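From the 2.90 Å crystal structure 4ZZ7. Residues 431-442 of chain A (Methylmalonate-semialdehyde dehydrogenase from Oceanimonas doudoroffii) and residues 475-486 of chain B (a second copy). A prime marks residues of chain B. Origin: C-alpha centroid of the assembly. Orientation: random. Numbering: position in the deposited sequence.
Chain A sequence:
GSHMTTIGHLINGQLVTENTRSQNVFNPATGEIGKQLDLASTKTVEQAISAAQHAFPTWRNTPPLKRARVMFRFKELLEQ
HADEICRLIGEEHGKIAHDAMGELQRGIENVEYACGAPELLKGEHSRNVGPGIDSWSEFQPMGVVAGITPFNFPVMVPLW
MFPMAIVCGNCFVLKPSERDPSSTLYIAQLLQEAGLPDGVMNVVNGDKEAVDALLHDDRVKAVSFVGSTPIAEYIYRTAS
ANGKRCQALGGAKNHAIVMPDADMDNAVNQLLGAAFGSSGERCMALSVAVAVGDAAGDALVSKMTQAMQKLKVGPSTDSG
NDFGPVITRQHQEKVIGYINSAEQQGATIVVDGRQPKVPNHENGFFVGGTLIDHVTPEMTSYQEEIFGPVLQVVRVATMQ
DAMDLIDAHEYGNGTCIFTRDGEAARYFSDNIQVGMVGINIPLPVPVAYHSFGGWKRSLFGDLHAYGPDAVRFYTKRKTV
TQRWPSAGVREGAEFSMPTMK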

# COMPACT_ATOMS: atom_id res chain seq x y z
N ASN A 431 -24.87 1.59 -2.86
CA ASN A 431 -25.56 2.69 -3.55
C ASN A 431 -25.92 3.90 -2.72
O ASN A 431 -26.30 4.90 -3.31
CB ASN A 431 -26.85 2.19 -4.19
CG ASN A 431 -26.59 1.13 -5.23
OD1 ASN A 431 -26.92 -0.04 -5.03
ND2 ASN A 431 -25.98 1.53 -6.33
N ILE A 432 -25.86 3.81 -1.39
CA ILE A 432 -26.30 4.94 -0.54
C ILE A 432 -25.31 6.11 -0.59
O ILE A 432 -24.11 5.90 -0.50
CB ILE A 432 -26.58 4.53 0.93
CG1 ILE A 432 -27.35 5.64 1.67
CG2 ILE A 432 -25.32 4.15 1.68
CD1 ILE A 432 -28.84 5.67 1.36
N GLN A 433 -25.83 7.33 -0.74
CA GLN A 433 -24.99 8.50 -0.97
C GLN A 433 -24.59 9.19 0.33
O GLN A 433 -24.83 10.39 0.49
CB GLN A 433 -25.70 9.50 -1.89
CG GLN A 433 -26.04 8.96 -3.27
CD GLN A 433 -24.80 8.57 -4.08
OE1 GLN A 433 -23.93 9.41 -4.36
NE2 GLN A 433 -24.70 7.29 -4.46
N VAL A 434 -24.01 8.42 1.26
CA VAL A 434 -23.39 8.96 2.48
C VAL A 434 -22.01 8.32 2.71
O VAL A 434 -21.76 7.18 2.32
CB VAL A 434 -24.31 8.84 3.74
CG1 VAL A 434 -25.75 8.63 3.34
CG2 VAL A 434 -23.87 7.73 4.68
N GLY A 435 -21.15 9.06 3.39
CA GLY A 435 -19.75 8.67 3.56
C GLY A 435 -19.50 7.49 4.48
O GLY A 435 -18.66 6.65 4.22
N MET A 436 -20.22 7.43 5.59
CA MET A 436 -20.04 6.36 6.55
C MET A 436 -21.33 5.56 6.75
O MET A 436 -22.32 6.07 7.24
CB MET A 436 -19.54 6.95 7.86
CG MET A 436 -18.17 7.58 7.74
SD MET A 436 -17.87 8.91 8.90
CE MET A 436 -18.85 10.22 8.21
N VAL A 437 -21.26 4.29 6.38
CA VAL A 437 -22.39 3.40 6.30
C VAL A 437 -22.26 2.33 7.35
O VAL A 437 -21.18 1.74 7.51
CB VAL A 437 -22.37 2.69 4.95
CG1 VAL A 437 -23.55 1.76 4.80
CG2 VAL A 437 -22.34 3.70 3.83
N GLY A 438 -23.36 2.05 8.05
CA GLY A 438 -23.40 0.97 9.03
C GLY A 438 -24.35 -0.15 8.61
O GLY A 438 -25.36 0.13 7.98
N ILE A 439 -24.00 -1.40 8.92
CA ILE A 439 -24.90 -2.54 8.77
C ILE A 439 -25.15 -2.99 10.20
O ILE A 439 -24.23 -3.44 10.87
CB ILE A 439 -24.27 -3.67 7.94
CG1 ILE A 439 -23.66 -3.15 6.64
CG2 ILE A 439 -25.26 -4.77 7.63
CD1 ILE A 439 -24.64 -2.51 5.68
N ASN A 440 -26.38 -2.81 10.69
CA ASN A 440 -26.75 -3.07 12.08
C ASN A 440 -25.86 -2.40 13.13
O ASN A 440 -25.75 -2.88 14.26
CB ASN A 440 -26.80 -4.58 12.32
CG ASN A 440 -27.76 -5.29 11.36
OD1 ASN A 440 -28.98 -5.17 11.49
ND2 ASN A 440 -27.23 -6.04 10.43
N ILE A 441 -25.25 -1.28 12.74
CA ILE A 441 -24.44 -0.42 13.60
C ILE A 441 -24.98 0.99 13.38
O ILE A 441 -24.68 1.60 12.38
CB ILE A 441 -22.94 -0.37 13.19
CG1 ILE A 441 -22.26 -1.73 13.24
CG2 ILE A 441 -22.18 0.62 14.09
CD1 ILE A 441 -21.94 -2.19 14.64
N PRO A 442 -25.77 1.52 14.31
CA PRO A 442 -26.29 2.89 14.14
C PRO A 442 -25.21 4.00 14.17
O PRO A 442 -25.43 5.08 13.65
CB PRO A 442 -27.22 3.03 15.33
CG PRO A 442 -26.61 2.19 16.40
CD PRO A 442 -25.99 1.02 15.69
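Chain B, residues 475-486: TKRKTVTQRWPS

Chain B lies beside chain A as an extended strand running in the same direction, so that the two copies share a parallel β-sheet. The axes of strand 436-439 and of the long chain B strand approach to 4.7 Å, with only 14° between their N-to-C directions. The register is simple: Met436 pairs with Thr479′, Val437 with Val480′, Gly438 with Thr481′ and Ile439 with Gln482′, at CA-CA distances of 4.6 to 4.9 Å.

The contact begins before the sheet does. Ile432, just past the end of a helix, offers its carbonyl to a lysine: Lys478′ NZ donates to Ile432 O at 2.8 Å. A lysine suits this place because its long, flexible chain can carry an ammonium group to a backbone oxygen well away from its own strand. The stem is in use too, for Lys478′ CE passes 3.4 Å from Val434 O. Nearby, Gln433 braces its own turn through a hydrogen bond from Gln433 NE2 to Asn431 O, 3.1 Å.

At Gly435 the backbone ladder starts. Thr479′ N donates to Gly435 O at 2.9 Å, and Lys478′ CA lies 3.3 Å from the same oxygen, a CA-H...O contact of the kind common between neighbouring strands. Met436 puts its CA 3.4 Å from Thr479′ O, while its side chain, on the face shared with Thr479′ and Thr481′, ends leading away from chain B.

Val437 uses both its polar backbone atoms: Val437 N donates to Thr479′ O at 2.9 Å, and Val437 O accepts from Thr481′ N at 2.8 Å. Such staggered bonding, one residue reaching two partners, is the signature of parallel strands. Its β-branched side chain, well suited to extended backbone, meets Val480′ on the other face (Val437 CB to Val480′ CG2, 4.2 Å). Gly438 has no side chain, and a CB here would clash with Ile441 O of its own chain.

Ile439 N donates to Thr481′ O at 2.8 Å, but the next rung, from Arg483′ N to Ile439 O at 3.1 Å, is weak. Its branched side chain packs against Val480′ and sets Ile439 CG2 over one face of the Trp484′ ring, 4.2 Å from the six-membered centroid.

Asn440 leaves the strand with positive phi, a conformation asparagine tolerates well, and its amide replaces the backbone as donor: Asn440 ND2 to Arg483′ O, 3.1 Å. Ile441 then rests on the aliphatic part of an arginine, with Ile441 CD1 3.3 Å from Arg483′ CD. Pro442 makes no contact.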

# COMPACT_ATOMS: atom_id res chain seq x y z
N THR B 475 -12.24 9.90 -6.85
CA THR B 475 -13.16 9.05 -6.11
C THR B 475 -13.35 9.62 -4.74
O THR B 475 -12.54 10.40 -4.28
CB THR B 475 -12.62 7.63 -5.94
OG1 THR B 475 -11.37 7.67 -5.23
CG2 THR B 475 -12.44 6.94 -7.30
N LYS B 476 -14.40 9.19 -4.06
CA LYS B 476 -14.71 9.69 -2.72
C LYS B 476 -14.75 8.52 -1.75
O LYS B 476 -15.28 7.45 -2.06
CB LYS B 476 -15.99 10.51 -2.69
CG LYS B 476 -17.15 9.96 -3.49
CD LYS B 476 -18.34 10.89 -3.42
CE LYS B 476 -19.52 10.35 -4.26
NZ LYS B 476 -20.79 11.16 -4.13
N ARG B 477 -14.16 8.71 -0.57
CA ARG B 477 -14.02 7.63 0.41
C ARG B 477 -15.36 7.32 1.04
O ARG B 477 -16.07 8.23 1.49
CB ARG B 477 -13.04 8.04 1.52
CG ARG B 477 -12.88 7.02 2.66
CD ARG B 477 -11.94 7.51 3.77
NE ARG B 477 -10.53 7.54 3.37
CZ ARG B 477 -9.75 6.48 3.26
NH1 ARG B 477 -10.21 5.26 3.51
NH2 ARG B 477 -8.48 6.63 2.90
N LYS B 478 -15.68 6.02 1.06
CA LYS B 478 -16.80 5.49 1.82
C LYS B 478 -16.23 4.52 2.81
O LYS B 478 -15.35 3.77 2.47
CB LYS B 478 -17.83 4.77 0.92
CG LYS B 478 -19.05 4.24 1.69
CD LYS B 478 -20.08 3.60 0.79
CE LYS B 478 -21.02 4.62 0.14
NZ LYS B 478 -22.03 4.00 -0.76
N THR B 479 -16.70 4.55 4.05
CA THR B 479 -16.33 3.52 5.00
C THR B 479 -17.57 2.82 5.46
O THR B 479 -18.48 3.45 5.97
CB THR B 479 -15.56 4.12 6.17
OG1 THR B 479 -14.59 5.03 5.66
CG2 THR B 479 -14.86 3.05 6.95
N VAL B 480 -17.60 1.50 5.28
CA VAL B 480 -18.68 0.66 5.80
C VAL B 480 -18.26 0.00 7.09
O VAL B 480 -17.12 -0.42 7.22
CB VAL B 480 -19.09 -0.44 4.81
CG1 VAL B 480 -20.30 -1.19 5.32
CG2 VAL B 480 -19.42 0.15 3.44
N THR B 481 -19.17 -0.08 8.06
CA THR B 481 -18.93 -0.88 9.27
C THR B 481 -20.08 -1.91 9.43
O THR B 481 -21.26 -1.55 9.50
CB THR B 481 -18.74 0.04 10.47
OG1 THR B 481 -17.56 0.83 10.24
CG2 THR B 481 -18.57 -0.72 11.75
N GLN B 482 -19.72 -3.18 9.47
CA GLN B 482 -20.68 -4.28 9.35
C GLN B 482 -20.75 -5.14 10.60
O GLN B 482 -19.75 -5.48 11.16
CB GLN B 482 -20.30 -5.16 8.15
CG GLN B 482 -21.37 -6.13 7.72
CD GLN B 482 -20.90 -7.06 6.64
OE1 GLN B 482 -20.09 -7.95 6.88
NE2 GLN B 482 -21.43 -6.88 5.43
N ARG B 483 -21.95 -5.52 11.01
CA ARG B 483 -22.17 -6.35 12.18
C ARG B 483 -23.41 -7.15 11.89
O ARG B 483 -24.31 -6.66 11.22
CB ARG B 483 -22.39 -5.45 13.39
CG ARG B 483 -22.79 -6.15 14.66
CD ARG B 483 -22.68 -5.22 15.86
NE ARG B 483 -22.99 -5.98 17.07
CZ ARG B 483 -24.19 -6.06 17.64
NH1 ARG B 483 -24.36 -6.83 18.72
NH2 ARG B 483 -25.23 -5.37 17.16
N TRP B 484 -23.45 -8.37 12.39
CA TRP B 484 -24.63 -9.23 12.23
C TRP B 484 -25.05 -9.80 13.58
O TRP B 484 -24.55 -10.85 14.00
CB TRP B 484 -24.33 -10.37 11.28
CG TRP B 484 -23.94 -9.95 9.90
CD1 TRP B 484 -22.69 -9.96 9.37
CD2 TRP B 484 -24.81 -9.48 8.85
NE1 TRP B 484 -22.71 -9.53 8.06
CE2 TRP B 484 -24.00 -9.23 7.71
CE3 TRP B 484 -26.19 -9.23 8.77
CZ2 TRP B 484 -24.53 -8.77 6.51
CZ3 TRP B 484 -26.71 -8.76 7.58
CH2 TRP B 484 -25.88 -8.54 6.46
N PRO B 485 -25.98 -9.12 14.27
CA PRO B 485 -26.34 -9.48 15.64
C PRO B 485 -27.03 -10.83 15.82
O PRO B 485 -26.93 -11.41 16.90
CB PRO B 485 -27.33 -8.38 16.02
CG PRO B 485 -28.00 -8.05 14.73
CD PRO B 485 -26.91 -8.12 13.71
N SER B 486 -27.71 -11.30 14.78
CA SER B 486 -28.56 -12.49 14.88
C SER B 486 -28.08 -13.69 14.07
O SER B 486 -27.98 -13.62 12.85
CB SER B 486 -29.99 -12.13 14.45
OG SER B 486 -29.97 -11.19 13.38